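Local structure of prenylcyclase (Actinoplanes teichomyceticus, 6IJ1) at residues E74-G79 / A87-D92; W96-A101 / P114-L119; V32-L37 / D41-A46; A120-D125 / T131-L136; D151-G156 / P191-I196. The protein probably acts on a prenyl chain, cyclising or transferring it, although its exact substrate and reaction remain uncertain. One frame throughout, in Å; residues are numbered along the deposited sequence.

Contact 1. Residues E74-G79 / A87-D92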
# COMPACT_ATOMS: atom_id res chain seq x y z
N GLU A 74 19.39 -4.80 -4.60
CA GLU A 74 19.24 -3.57 -3.83
C GLU A 74 18.99 -3.79 -2.35
O GLU A 74 18.99 -2.83 -1.57
CB GLU A 74 18.10 -2.72 -4.39
CG GLU A 74 18.27 -2.37 -5.83
CD GLU A 74 19.54 -1.58 -6.07
OE1 GLU A 74 19.87 -0.74 -5.20
OE2 GLU A 74 20.21 -1.84 -7.08
N GLN A 75 18.84 -5.04 -1.90
CA GLN A 75 18.65 -5.29 -0.47
C GLN A 75 19.85 -4.77 0.34
O GLN A 75 21.01 -5.00 -0.03
CB GLN A 75 18.49 -6.81 -0.25
CG GLN A 75 18.04 -7.19 1.18
CD GLN A 75 17.87 -8.70 1.31
OE1 GLN A 75 18.52 -9.46 0.58
NE2 GLN A 75 17.00 -9.13 2.21
N HIS A 76 19.57 -4.11 1.46
CA HIS A 76 20.61 -3.62 2.37
C HIS A 76 21.16 -4.77 3.18
O HIS A 76 20.49 -5.81 3.35
CB HIS A 76 20.01 -2.54 3.29
CG HIS A 76 21.01 -1.75 4.09
ND1 HIS A 76 21.57 -2.21 5.27
CD2 HIS A 76 21.52 -0.51 3.89
CE1 HIS A 76 22.38 -1.29 5.76
NE2 HIS A 76 22.36 -0.25 4.94
N ASP A 77 22.38 -4.58 3.74
CA ASP A 77 22.91 -5.62 4.64
C ASP A 77 22.02 -5.89 5.85
O ASP A 77 22.07 -6.99 6.44
CB ASP A 77 24.29 -5.21 5.17
CG ASP A 77 25.37 -5.18 4.09
OD1 ASP A 77 25.21 -5.79 3.00
OD2 ASP A 77 26.42 -4.54 4.36
N ASN A 78 21.18 -4.93 6.26
CA ASN A 78 20.26 -5.12 7.38
C ASN A 78 19.03 -5.96 6.96
O ASN A 78 18.19 -6.24 7.82
CB ASN A 78 19.81 -3.79 8.02
CG ASN A 78 19.04 -2.84 7.08
OD1 ASN A 78 18.45 -3.25 6.09
ND2 ASN A 78 19.08 -1.53 7.42
N GLY A 79 18.92 -6.31 5.69
CA GLY A 79 17.84 -7.16 5.21
C GLY A 79 16.72 -6.39 4.53
O GLY A 79 15.86 -7.01 3.91
N ALA A 87 16.35 7.59 2.30
CA ALA A 87 15.64 7.21 3.50
C ALA A 87 16.24 5.94 4.11
O ALA A 87 16.84 5.14 3.39
CB ALA A 87 14.15 6.93 3.13
N PRO A 88 16.10 5.75 5.42
CA PRO A 88 16.47 4.47 6.04
C PRO A 88 15.54 3.37 5.56
O PRO A 88 14.41 3.64 5.10
CB PRO A 88 16.29 4.72 7.55
CG PRO A 88 15.35 5.83 7.64
CD PRO A 88 15.42 6.65 6.37
N GLU A 89 16.02 2.13 5.61
CA GLU A 89 15.13 1.01 5.26
C GLU A 89 13.92 0.95 6.19
O GLU A 89 13.98 1.32 7.36
CB GLU A 89 15.90 -0.31 5.29
CG GLU A 89 16.94 -0.42 4.14
CD GLU A 89 18.10 0.59 4.31
OE1 GLU A 89 18.65 0.71 5.41
OE2 GLU A 89 18.42 1.27 3.31
N ASP A 90 12.79 0.47 5.64
CA ASP A 90 11.56 0.48 6.42
C ASP A 90 10.77 -0.80 6.15
O ASP A 90 10.99 -1.51 5.15
CB ASP A 90 10.69 1.70 6.08
CG ASP A 90 10.05 1.58 4.72
OD1 ASP A 90 10.65 1.99 3.70
OD2 ASP A 90 8.89 1.09 4.69
N ALA A 91 9.93 -1.12 7.13
CA ALA A 91 9.18 -2.40 7.06
C ALA A 91 8.18 -2.43 5.93
O ALA A 91 7.89 -3.51 5.40
CB ALA A 91 8.43 -2.63 8.38
N ASP A 92 7.59 -1.28 5.56
CA ASP A 92 6.59 -1.36 4.49
C ASP A 92 7.25 -1.65 3.14
O ASP A 92 6.85 -2.57 2.43
CB ASP A 92 5.79 -0.05 4.45
CG ASP A 92 4.49 -0.20 3.68
OD1 ASP A 92 3.71 -1.12 3.98
OD2 ASP A 92 4.28 0.57 2.70
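E89 faces H76 and N78 across a surface contact at the entry to helix 91-104. Q75, G79 and W81 have the Q-X3-G-X-W spacing of the QW motif of triterpene cyclases, consistent with a helical fold of that kind; Q75 NE2 donates to G79 O (2.9 Å) from above the carbonyl plane and also to W111 O. Along residues 87-92, P88 turns its ring to Y132 and A140. E89 makes the contact: its chain bends at chi2 (68°) and lays the carboxylate over one face of the H76 imidazole, OE1 lying 3.5 Å from H76 CD2, the planes 24° apart. N78 ND2 donates to E89 OE1 at 3.0 Å, meeting it on the anti side and tilted out of the carboxylate plane, while E89 OE2 is taken by N82 ND2. A glutamate suits the place because its two oxygens can serve two amides. N78 N donates to H76 ND1 (2.9 Å) in the plane of the ring, which should hold the imidazole's rotation. N78 OD1 accepts from G80 N. The type I turn from H76 to G79 ends on a glycine whose positive phi (101°) would crowd a side chain. Next, D90 is the N-cap of helix 91-104, its OD2 taking a weak bond from D92 N and its OD1 meeting S93 OG. A91 packs on L119. At D92, OD2 accepts from W96 NE1.

Contact 2. Residues W96-A101 / P114-L119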
# COMPACT_ATOMS: atom_id res chain seq x y z
N TRP A 96 6.67 -4.95 0.71
CA TRP A 96 6.26 -5.02 -0.69
C TRP A 96 7.22 -5.86 -1.54
O TRP A 96 6.77 -6.52 -2.47
CB TRP A 96 6.10 -3.62 -1.36
CG TRP A 96 4.98 -2.85 -0.73
CD1 TRP A 96 5.07 -1.78 0.13
CD2 TRP A 96 3.60 -3.12 -0.90
NE1 TRP A 96 3.81 -1.40 0.54
CE2 TRP A 96 2.88 -2.22 -0.05
CE3 TRP A 96 2.89 -4.07 -1.65
CZ2 TRP A 96 1.50 -2.23 0.05
CZ3 TRP A 96 1.49 -4.09 -1.56
CH2 TRP A 96 0.82 -3.17 -0.69
N VAL A 97 8.55 -5.79 -1.27
CA VAL A 97 9.49 -6.63 -2.01
C VAL A 97 9.23 -8.09 -1.71
O VAL A 97 9.20 -8.93 -2.63
CB VAL A 97 10.93 -6.23 -1.68
CG1 VAL A 97 11.88 -7.17 -2.47
CG2 VAL A 97 11.14 -4.75 -2.08
N LEU A 98 9.09 -8.44 -0.43
CA LEU A 98 8.83 -9.86 -0.09
C LEU A 98 7.47 -10.32 -0.62
O LEU A 98 7.33 -11.48 -1.06
CB LEU A 98 8.90 -10.08 1.41
CG LEU A 98 10.34 -9.84 1.97
CD1 LEU A 98 10.35 -9.63 3.44
CD2 LEU A 98 11.17 -11.13 1.61
N ARG A 99 6.48 -9.43 -0.69
CA ARG A 99 5.22 -9.81 -1.33
C ARG A 99 5.39 -10.14 -2.80
O ARG A 99 4.79 -11.10 -3.29
CB ARG A 99 4.20 -8.67 -1.16
CG ARG A 99 2.89 -8.91 -1.92
CD ARG A 99 1.88 -7.85 -1.53
NE ARG A 99 0.82 -7.75 -2.57
CZ ARG A 99 -0.32 -8.41 -2.51
NH1 ARG A 99 -0.58 -9.24 -1.49
NH2 ARG A 99 -1.19 -8.22 -3.49
N LEU A 100 6.18 -9.35 -3.53
CA LEU A 100 6.46 -9.66 -4.93
C LEU A 100 7.11 -11.04 -5.04
O LEU A 100 6.72 -11.83 -5.92
CB LEU A 100 7.37 -8.57 -5.52
CG LEU A 100 7.72 -8.77 -7.00
CD1 LEU A 100 6.52 -8.81 -7.94
CD2 LEU A 100 8.68 -7.63 -7.34
N ALA A 101 8.06 -11.32 -4.13
CA ALA A 101 8.67 -12.65 -4.12
C ALA A 101 7.65 -13.74 -3.88
O ALA A 101 7.69 -14.78 -4.56
CB ALA A 101 9.77 -12.68 -3.07
N PRO A 114 17.15 -12.65 5.64
CA PRO A 114 17.45 -11.36 6.30
C PRO A 114 16.30 -10.37 6.15
O PRO A 114 16.14 -9.51 7.02
CB PRO A 114 18.70 -10.84 5.56
CG PRO A 114 19.17 -11.89 4.71
CD PRO A 114 18.13 -12.97 4.58
N GLY A 115 15.47 -10.54 5.11
CA GLY A 115 14.24 -9.74 5.02
C GLY A 115 13.22 -10.10 6.09
O GLY A 115 12.65 -9.21 6.76
N TRP A 116 12.97 -11.42 6.31
CA TRP A 116 12.12 -11.80 7.45
C TRP A 116 12.68 -11.31 8.77
O TRP A 116 11.92 -10.86 9.64
CB TRP A 116 11.92 -13.33 7.54
CG TRP A 116 11.44 -13.96 6.26
CD1 TRP A 116 11.99 -15.07 5.64
CD2 TRP A 116 10.25 -13.65 5.51
NE1 TRP A 116 11.27 -15.40 4.54
CE2 TRP A 116 10.19 -14.54 4.43
CE3 TRP A 116 9.26 -12.66 5.64
CZ2 TRP A 116 9.19 -14.50 3.45
CZ3 TRP A 116 8.23 -12.66 4.72
CH2 TRP A 116 8.21 -13.54 3.63
N GLU A 117 14.01 -11.44 8.97
CA GLU A 117 14.59 -10.99 10.22
C GLU A 117 14.42 -9.49 10.38
O GLU A 117 14.15 -9.01 11.47
CB GLU A 117 16.06 -11.37 10.28
CG GLU A 117 16.21 -12.92 10.39
CD GLU A 117 17.67 -13.37 10.14
OE1 GLU A 117 18.51 -12.50 9.77
OE2 GLU A 117 17.96 -14.58 10.30
N PHE A 118 14.59 -8.75 9.29
CA PHE A 118 14.37 -7.30 9.37
C PHE A 118 12.94 -7.00 9.81
O PHE A 118 12.74 -6.21 10.74
CB PHE A 118 14.71 -6.66 8.03
CG PHE A 118 14.47 -5.20 7.95
CD1 PHE A 118 13.22 -4.72 7.55
CD2 PHE A 118 15.53 -4.32 8.15
CE1 PHE A 118 13.00 -3.34 7.39
CE2 PHE A 118 15.32 -2.90 8.03
CZ PHE A 118 14.06 -2.43 7.63
N LEU A 119 11.94 -7.64 9.16
CA LEU A 119 10.56 -7.42 9.56
C LEU A 119 10.33 -7.78 11.01
O LEU A 119 9.66 -7.06 11.74
CB LEU A 119 9.56 -8.19 8.68
CG LEU A 119 9.50 -7.66 7.25
CD1 LEU A 119 8.51 -8.52 6.40
CD2 LEU A 119 9.09 -6.14 7.22
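This is a buried, apolar helix-helix contact in which L98 of helix 91-104 meets G115, W116 and L119 of helix 112-121. The helices follow each other in the chain as an alpha hairpin, consistent with the mainly helical fold expected of a terpene-cyclase-like protein; over the two segments their axes come within 11.0 Å and their directions differ by 139°. L98 does the work on its side. Its CG lies anti to the carbonyl carbon (chi1 -65°), which turns the branched end to the indole of W116. CD1 touches W116 CE3 at 3.9 Å and forms an off-centre CH-pi contact with the six-membered ring, 28° off the ring normal, while CD2 lies over the ring's rim. W116 also rests on E102 and P171. G115 suits its place because a beta carbon there would press tightly on the leucine methyl; instead its backbone C lies 3.9 Å from L98 CD1. L119 meets the same branch end on, its CD1 3.7 Å from L98 CD1.

Contact 3. Residues V32-L37 / D41-A46; sequences VDYDLL and DDWITA
D33 OD1 is gripped by two backbone amides, that of Y34 (Y34 N to D33 OD1, 2.8 Å, from above the carboxylate plane) and that of F325. D33 OD2 accepts from H328 N, which ties this loop to the start of helix 327-341. D33 CB and D33 N both lie 3.8 Å from I44 CG2. Next along, Y34 lies beside W43: their planes are 26° apart but slid past each other, and Y34 CE1 comes 3.4 Å from W43 CH2. Y34 OH is held by A289 O. Bent at both chi1 (-68°) and chi2 (-64°), I44 brings CD1 over the centre of the six-membered ring of W43 and to the edge of Y34, 4.0 Å from Y34 CE1. An alanine in place of I44 is likely to open a gap beneath W43 and beside the Y34 edge, and to take from D33 CB the methyl it rests on. Charge is thus satisfied by main-chain amides, while apolar carbon fastens the loop to the first turn of helix 42-52.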
# COMPACT_ATOMS: atom_id res chain seq x y z
N VAL A 32 9.31 4.69 -10.80
CA VAL A 32 9.48 5.66 -9.71
C VAL A 32 8.22 6.52 -9.60
O VAL A 32 7.49 6.74 -10.58
CB VAL A 32 10.71 6.57 -9.86
CG1 VAL A 32 12.01 5.68 -10.08
CG2 VAL A 32 10.55 7.55 -11.04
N ASP A 33 7.93 6.95 -8.39
CA ASP A 33 6.78 7.84 -8.20
C ASP A 33 6.98 8.61 -6.90
O ASP A 33 7.87 8.31 -6.11
CB ASP A 33 5.45 7.07 -8.18
CG ASP A 33 4.26 7.88 -8.68
OD1 ASP A 33 4.38 9.11 -8.79
OD2 ASP A 33 3.19 7.23 -8.90
N TYR A 34 6.11 9.59 -6.68
CA TYR A 34 6.19 10.54 -5.57
C TYR A 34 7.36 11.51 -5.77
O TYR A 34 8.18 11.35 -6.68
CB TYR A 34 6.20 9.86 -4.18
CG TYR A 34 4.86 9.24 -3.84
CD1 TYR A 34 4.57 7.94 -4.24
CD2 TYR A 34 3.91 9.97 -3.17
CE1 TYR A 34 3.31 7.37 -3.95
CE2 TYR A 34 2.63 9.41 -2.88
CZ TYR A 34 2.38 8.13 -3.26
OH TYR A 34 1.13 7.56 -3.01
N ASP A 35 7.38 12.54 -4.96
CA ASP A 35 8.39 13.59 -5.12
C ASP A 35 8.80 14.14 -3.78
O ASP A 35 9.28 15.27 -3.73
CB ASP A 35 7.77 14.70 -6.05
CG ASP A 35 8.74 15.75 -6.48
OD1 ASP A 35 9.87 15.38 -6.93
OD2 ASP A 35 8.34 16.95 -6.40
N LEU A 36 8.62 13.41 -2.70
CA LEU A 36 8.88 13.93 -1.36
C LEU A 36 10.31 14.42 -1.19
O LEU A 36 10.55 15.46 -0.57
CB LEU A 36 8.62 12.85 -0.33
CG LEU A 36 7.11 12.60 -0.29
CD1 LEU A 36 6.88 11.25 0.33
CD2 LEU A 36 6.41 13.68 0.48
N LEU A 37 11.27 13.66 -1.72
CA LEU A 37 12.69 13.95 -1.60
C LEU A 37 13.31 13.23 -2.79
O LEU A 37 14.02 12.22 -2.64
CB LEU A 37 13.21 13.47 -0.25
CG LEU A 37 14.64 13.95 0.11
CD1 LEU A 37 14.93 15.35 -0.44
CD2 LEU A 37 14.83 13.93 1.61
N ASP A 41 12.09 4.65 -5.50
CA ASP A 41 12.40 3.62 -6.52
C ASP A 41 11.99 2.22 -6.03
O ASP A 41 11.10 1.66 -6.62
CB ASP A 41 13.86 3.66 -7.00
CG ASP A 41 14.90 3.85 -5.92
OD1 ASP A 41 14.64 3.52 -4.77
OD2 ASP A 41 15.98 4.32 -6.27
N ASP A 42 12.60 1.72 -4.96
CA ASP A 42 12.35 0.33 -4.50
C ASP A 42 10.88 0.10 -4.12
O ASP A 42 10.30 -0.86 -4.58
CB ASP A 42 13.35 -0.08 -3.42
CG ASP A 42 14.77 -0.10 -3.94
OD1 ASP A 42 14.95 -0.03 -5.14
OD2 ASP A 42 15.67 -0.20 -3.12
N TRP A 43 10.33 0.95 -3.25
CA TRP A 43 8.94 0.79 -2.84
C TRP A 43 8.02 0.78 -4.05
O TRP A 43 7.23 -0.16 -4.26
CB TRP A 43 8.58 1.90 -1.86
CG TRP A 43 7.09 2.07 -1.68
CD1 TRP A 43 6.12 1.07 -1.54
CD2 TRP A 43 6.37 3.31 -1.62
NE1 TRP A 43 4.88 1.65 -1.38
CE2 TRP A 43 5.02 3.02 -1.42
CE3 TRP A 43 6.77 4.66 -1.71
CZ2 TRP A 43 4.02 4.01 -1.32
CZ3 TRP A 43 5.79 5.65 -1.58
CH2 TRP A 43 4.43 5.34 -1.42
N ILE A 44 8.11 1.81 -4.91
CA ILE A 44 7.17 1.91 -6.02
C ILE A 44 7.40 0.80 -7.04
O ILE A 44 6.44 0.29 -7.62
CB ILE A 44 7.29 3.31 -6.66
CG1 ILE A 44 6.75 4.35 -5.66
CG2 ILE A 44 6.55 3.43 -7.99
CD1 ILE A 44 5.22 4.19 -5.34
N THR A 45 8.67 0.46 -7.32
CA THR A 45 8.93 -0.65 -8.24
C THR A 45 8.28 -1.94 -7.74
O THR A 45 7.65 -2.65 -8.52
CB THR A 45 10.44 -0.81 -8.38
OG1 THR A 45 10.98 0.34 -9.06
CG2 THR A 45 10.80 -2.05 -9.19
N ALA A 46 8.49 -2.25 -6.45
CA ALA A 46 7.88 -3.45 -5.88
C ALA A 46 6.35 -3.39 -5.96
O ALA A 46 5.70 -4.38 -6.28
CB ALA A 46 8.32 -3.64 -4.44

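Contact 4. Residues A120-D125 / T131-L136; sequences ARHVHD and TYVPDL
R121 and H122 both set CG anti to the carbonyl carbon (chi1 -70° and -66°), and a bend at chi3 of R121 then carries its guanidinium to D135 and L136. L136 reaches in against the guanidinium and lays CG over one face, 3.2 Å from R121 NH1. D135 meets the edge: R121 NH1 and D135 OD2 form a salt bridge at 2.7 Å, though the hydrogen bond within it is bent and weak, the carboxylate plane being turned steeply from the guanidinium. Water 1 bridges the same pair, accepting from R121 NE and donating to D135 OD2. Arginine suits this exposed place, since its flat cation can pair by the edge and pack by the face. H122, by contrast, is buried. V133 CG1 sits over the centre of its ring, 3.5 Å from the centroid and 9° off the normal, a clear CH-pi contact, while R121 O touches the same methyl at 3.4 Å. The imidazole's two nitrogens are both occupied, ND1 by F118 O and NE2 by water 2 at 2.8 Å; that water, in turn, accepts from V133 N. The whole is a junction between successive helices, the end of helix 112-121 fastened to the first turn of helix 134-141, consistent with the linked helices of terpene-cyclase-like folds.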
# COMPACT_ATOMS: atom_id res chain seq x y z
N ALA A 120 10.91 -8.93 11.49
CA ALA A 120 10.67 -9.30 12.88
C ALA A 120 11.15 -8.22 13.86
O ALA A 120 10.54 -8.07 14.94
CB ALA A 120 11.39 -10.62 13.18
N ARG A 121 12.23 -7.48 13.53
CA ARG A 121 12.69 -6.41 14.40
C ARG A 121 11.64 -5.32 14.57
O ARG A 121 11.70 -4.59 15.58
CB ARG A 121 13.98 -5.81 13.84
CG ARG A 121 15.13 -6.78 13.98
CD ARG A 121 16.39 -6.23 13.34
NE ARG A 121 16.83 -5.07 14.11
CZ ARG A 121 18.05 -4.56 14.05
NH1 ARG A 121 18.36 -3.50 14.78
NH2 ARG A 121 18.97 -5.11 13.25
N HIS A 122 10.68 -5.22 13.63
CA HIS A 122 9.69 -4.13 13.68
C HIS A 122 8.41 -4.55 14.36
O HIS A 122 7.49 -3.76 14.51
CB HIS A 122 9.37 -3.61 12.23
CG HIS A 122 10.53 -2.96 11.58
ND1 HIS A 122 11.66 -3.64 11.19
CD2 HIS A 122 10.75 -1.66 11.28
CE1 HIS A 122 12.53 -2.78 10.67
NE2 HIS A 122 11.98 -1.57 10.68
N VAL A 123 8.35 -5.78 14.89
CA VAL A 123 7.14 -6.27 15.55
C VAL A 123 7.11 -5.86 17.01
O VAL A 123 8.05 -6.15 17.77
CB VAL A 123 7.05 -7.79 15.42
CG1 VAL A 123 5.83 -8.33 16.22
CG2 VAL A 123 6.97 -8.18 13.96
N HIS A 124 6.07 -5.15 17.39
CA HIS A 124 5.87 -4.68 18.75
C HIS A 124 5.16 -5.74 19.61
O HIS A 124 4.55 -6.72 19.12
CB HIS A 124 5.02 -3.39 18.77
CG HIS A 124 5.83 -2.14 18.55
ND1 HIS A 124 6.69 -1.63 19.50
CD2 HIS A 124 5.85 -1.25 17.52
CE1 HIS A 124 7.24 -0.52 19.05
NE2 HIS A 124 6.76 -0.28 17.85
N ASP A 125 5.19 -5.49 20.92
CA ASP A 125 4.61 -6.45 21.83
C ASP A 125 3.10 -6.52 21.71
O ASP A 125 2.50 -7.53 22.10
CB ASP A 125 4.99 -6.08 23.27
CG ASP A 125 6.48 -6.30 23.55
OD1 ASP A 125 7.16 -7.02 22.77
OD2 ASP A 125 6.95 -5.77 24.57
N THR A 131 6.89 1.15 11.16
CA THR A 131 7.58 1.36 9.89
C THR A 131 9.11 1.34 10.06
O THR A 131 9.84 0.89 9.16
CB THR A 131 7.10 2.71 9.31
OG1 THR A 131 5.70 2.61 9.09
CG2 THR A 131 7.76 3.01 7.99
N TYR A 132 9.58 1.92 11.15
CA TYR A 132 11.00 2.02 11.44
C TYR A 132 11.28 1.48 12.84
O TYR A 132 10.40 1.44 13.70
CB TYR A 132 11.47 3.51 11.39
CG TYR A 132 11.26 4.18 10.06
CD1 TYR A 132 12.15 4.01 9.02
CD2 TYR A 132 10.14 5.04 9.88
CE1 TYR A 132 11.91 4.67 7.82
CE2 TYR A 132 9.94 5.70 8.68
CZ TYR A 132 10.84 5.49 7.68
OH TYR A 132 10.54 6.19 6.51
N VAL A 133 12.57 1.19 13.08
CA VAL A 133 13.05 0.83 14.42
C VAL A 133 14.12 1.84 14.77
O VAL A 133 14.88 2.25 13.89
CB VAL A 133 13.64 -0.60 14.48
CG1 VAL A 133 12.54 -1.61 14.27
CG2 VAL A 133 14.68 -0.78 13.45
N PRO A 134 14.23 2.21 16.04
CA PRO A 134 15.19 3.28 16.39
C PRO A 134 16.63 2.89 16.08
O PRO A 134 17.39 3.71 15.55
CB PRO A 134 14.97 3.48 17.89
CG PRO A 134 13.62 2.97 18.15
CD PRO A 134 13.36 1.87 17.16
N ASP A 135 17.04 1.66 16.39
CA ASP A 135 18.46 1.35 16.23
C ASP A 135 18.85 1.33 14.77
O ASP A 135 19.87 1.91 14.39
CB ASP A 135 18.82 0.04 16.92
CG ASP A 135 17.77 -1.01 16.75
OD1 ASP A 135 16.68 -0.68 16.23
OD2 ASP A 135 18.02 -2.17 17.16
N LEU A 136 18.02 0.70 13.90
CA LEU A 136 18.34 0.63 12.48
C LEU A 136 18.20 1.98 11.76
O LEU A 136 18.89 2.18 10.75
CB LEU A 136 17.47 -0.41 11.76
CG LEU A 136 17.77 -1.89 12.10
CD1 LEU A 136 16.76 -2.85 11.41
CD2 LEU A 136 19.20 -2.27 11.73
O HOH W 1 16.06 -3.62 16.17
O HOH W 2 13.69 0.65 10.27

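Contact 5. Residues D151-G156 / P191-I196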
# COMPACT_ATOMS: atom_id res chain seq x y z
N ASP A 151 9.45 8.97 17.93
CA ASP A 151 8.63 7.91 18.49
C ASP A 151 7.35 7.63 17.69
O ASP A 151 6.84 6.51 17.76
CB ASP A 151 8.20 8.22 19.93
CG ASP A 151 9.34 8.15 20.94
OD1 ASP A 151 10.52 7.84 20.59
OD2 ASP A 151 9.02 8.44 22.12
N GLY A 152 6.77 8.63 17.00
CA GLY A 152 5.62 8.34 16.14
C GLY A 152 6.00 7.36 15.05
O GLY A 152 5.28 6.38 14.79
N TRP A 153 7.14 7.60 14.39
CA TRP A 153 7.62 6.80 13.27
C TRP A 153 8.05 5.41 13.70
O TRP A 153 8.10 4.50 12.85
CB TRP A 153 8.77 7.52 12.55
CG TRP A 153 8.30 8.63 11.67
CD1 TRP A 153 7.08 9.24 11.69
CD2 TRP A 153 9.05 9.22 10.64
NE1 TRP A 153 7.04 10.21 10.68
CE2 TRP A 153 8.23 10.22 10.03
CE3 TRP A 153 10.33 8.99 10.13
CZ2 TRP A 153 8.66 10.98 8.95
CZ3 TRP A 153 10.76 9.77 9.04
CH2 TRP A 153 9.92 10.75 8.48
N CYS A 154 8.34 5.22 14.98
CA CYS A 154 8.78 3.91 15.47
C CYS A 154 7.71 3.20 16.25
O CYS A 154 7.98 2.11 16.77
CB CYS A 154 10.05 4.10 16.33
SG CYS A 154 11.41 4.71 15.37
N GLY A 155 6.46 3.75 16.27
CA GLY A 155 5.33 3.08 16.88
C GLY A 155 4.66 2.14 15.91
O GLY A 155 4.98 2.14 14.72
N GLY A 156 3.74 1.35 16.45
CA GLY A 156 3.00 0.40 15.61
C GLY A 156 2.09 1.16 14.65
O GLY A 156 1.36 2.06 15.04
N PRO A 191 -7.87 1.93 10.80
CA PRO A 191 -7.24 3.22 10.57
C PRO A 191 -5.87 3.04 9.91
O PRO A 191 -5.30 1.96 9.92
CB PRO A 191 -7.10 3.74 12.00
CG PRO A 191 -6.77 2.51 12.77
CD PRO A 191 -7.73 1.48 12.21
N ALA A 192 -5.34 4.13 9.35
CA ALA A 192 -4.04 4.14 8.69
C ALA A 192 -3.19 5.20 9.37
O ALA A 192 -3.72 6.21 9.85
CB ALA A 192 -4.15 4.49 7.20
N TYR A 193 -1.88 4.98 9.40
CA TYR A 193 -0.97 6.02 9.87
C TYR A 193 -0.55 6.92 8.73
O TYR A 193 -0.72 8.15 8.82
CB TYR A 193 0.25 5.36 10.52
CG TYR A 193 1.21 6.33 11.21
CD1 TYR A 193 0.91 6.87 12.49
CD2 TYR A 193 2.43 6.67 10.60
CE1 TYR A 193 1.86 7.71 13.12
CE2 TYR A 193 3.37 7.51 11.25
CZ TYR A 193 3.04 8.01 12.51
OH TYR A 193 3.99 8.83 13.09
N TRP A 194 -0.05 6.35 7.64
CA TRP A 194 0.53 7.12 6.56
C TRP A 194 -0.47 7.58 5.50
O TRP A 194 -0.03 8.19 4.52
CB TRP A 194 1.66 6.34 5.84
CG TRP A 194 2.80 5.93 6.77
CD1 TRP A 194 3.06 4.69 7.23
CD2 TRP A 194 3.85 6.79 7.25
NE1 TRP A 194 4.22 4.71 8.01
CE2 TRP A 194 4.70 6.00 8.04
CE3 TRP A 194 4.13 8.14 7.09
CZ2 TRP A 194 5.83 6.50 8.66
CZ3 TRP A 194 5.26 8.66 7.72
CH2 TRP A 194 6.08 7.84 8.50
N TRP A 195 -1.74 7.20 5.60
CA TRP A 195 -2.67 7.43 4.49
C TRP A 195 -3.88 8.18 4.98
O TRP A 195 -4.39 7.93 6.07
CB TRP A 195 -3.12 6.09 3.84
CG TRP A 195 -1.92 5.36 3.33
CD1 TRP A 195 -1.19 4.40 4.00
CD2 TRP A 195 -1.31 5.49 2.02
NE1 TRP A 195 -0.14 3.96 3.19
CE2 TRP A 195 -0.20 4.60 1.97
CE3 TRP A 195 -1.57 6.29 0.89
CZ2 TRP A 195 0.64 4.52 0.86
CZ3 TRP A 195 -0.74 6.18 -0.22
CH2 TRP A 195 0.35 5.31 -0.25
N ILE A 196 -4.35 9.12 4.14
CA ILE A 196 -5.56 9.88 4.42
C ILE A 196 -6.81 8.98 4.39
O ILE A 196 -7.75 9.20 5.15
CB ILE A 196 -5.67 10.99 3.36
CG1 ILE A 196 -4.59 12.04 3.65
CG2 ILE A 196 -7.07 11.56 3.33
CD1 ILE A 196 -4.85 12.83 4.92
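W194 points its edge at the face of W153 in a T-shaped pair, with planes 62° apart and centroids of the W153 five-membered and W194 six-membered rings 4.8 Å apart. W194 CH2 makes the touch, 3.4 Å from W153 NE1. Conformation sets this up: W194 turns CG away from its carbonyl carbon (chi1 -59°), whereas Y193 swings CG opposite its own N (chi1 -173°), extending its phenol toward the turn at G152 and laying CD2 over the centre of W194. Y193 OH ends at the edge of W153, 3.4 Å from W153 CD1, and 3.2 Å from G152 C. Glycine suits position 152, since a beta carbon there would probably run into that hydroxyl. An imidazole, probably from the crystallisation liquor, lies about 4 Å from the Y193 side chain. A leucine in place of W153 would probably leave V294 O without its donor and the W194 edge without a face to rest on. Aromatic carbon thus fills the contact while polar ends find partners beyond the two segments: W153 NE1 bonds V294 O, Y193 OH bonds E298 O and W194 NE1 bonds T131 OG1.

In the fold
From the N terminus the five contacts close in series, with none nested or crossing. Contact 3 comes first, folding the loop after helix 10-23 onto helix 42-52. Contact 1 then closes the loop that leads into helix 91-104, and contact 2 pairs that helix with helix 112-121. Contact 4 follows directly, tying the end of helix 112-121 to helix 134-141. Contact 5, which spans the longest stretch, joins the loops before helices 158-164 and 198-209. The contacts also touch one another in space: W96 of contact 2 meets W43 of contact 3, F118 meets L136 of contact 4, and D90 of contact 1 packs on F118. H124 of contact 4 probably bonds C154 of contact 5, whose W195 reaches Y34 of contact 3.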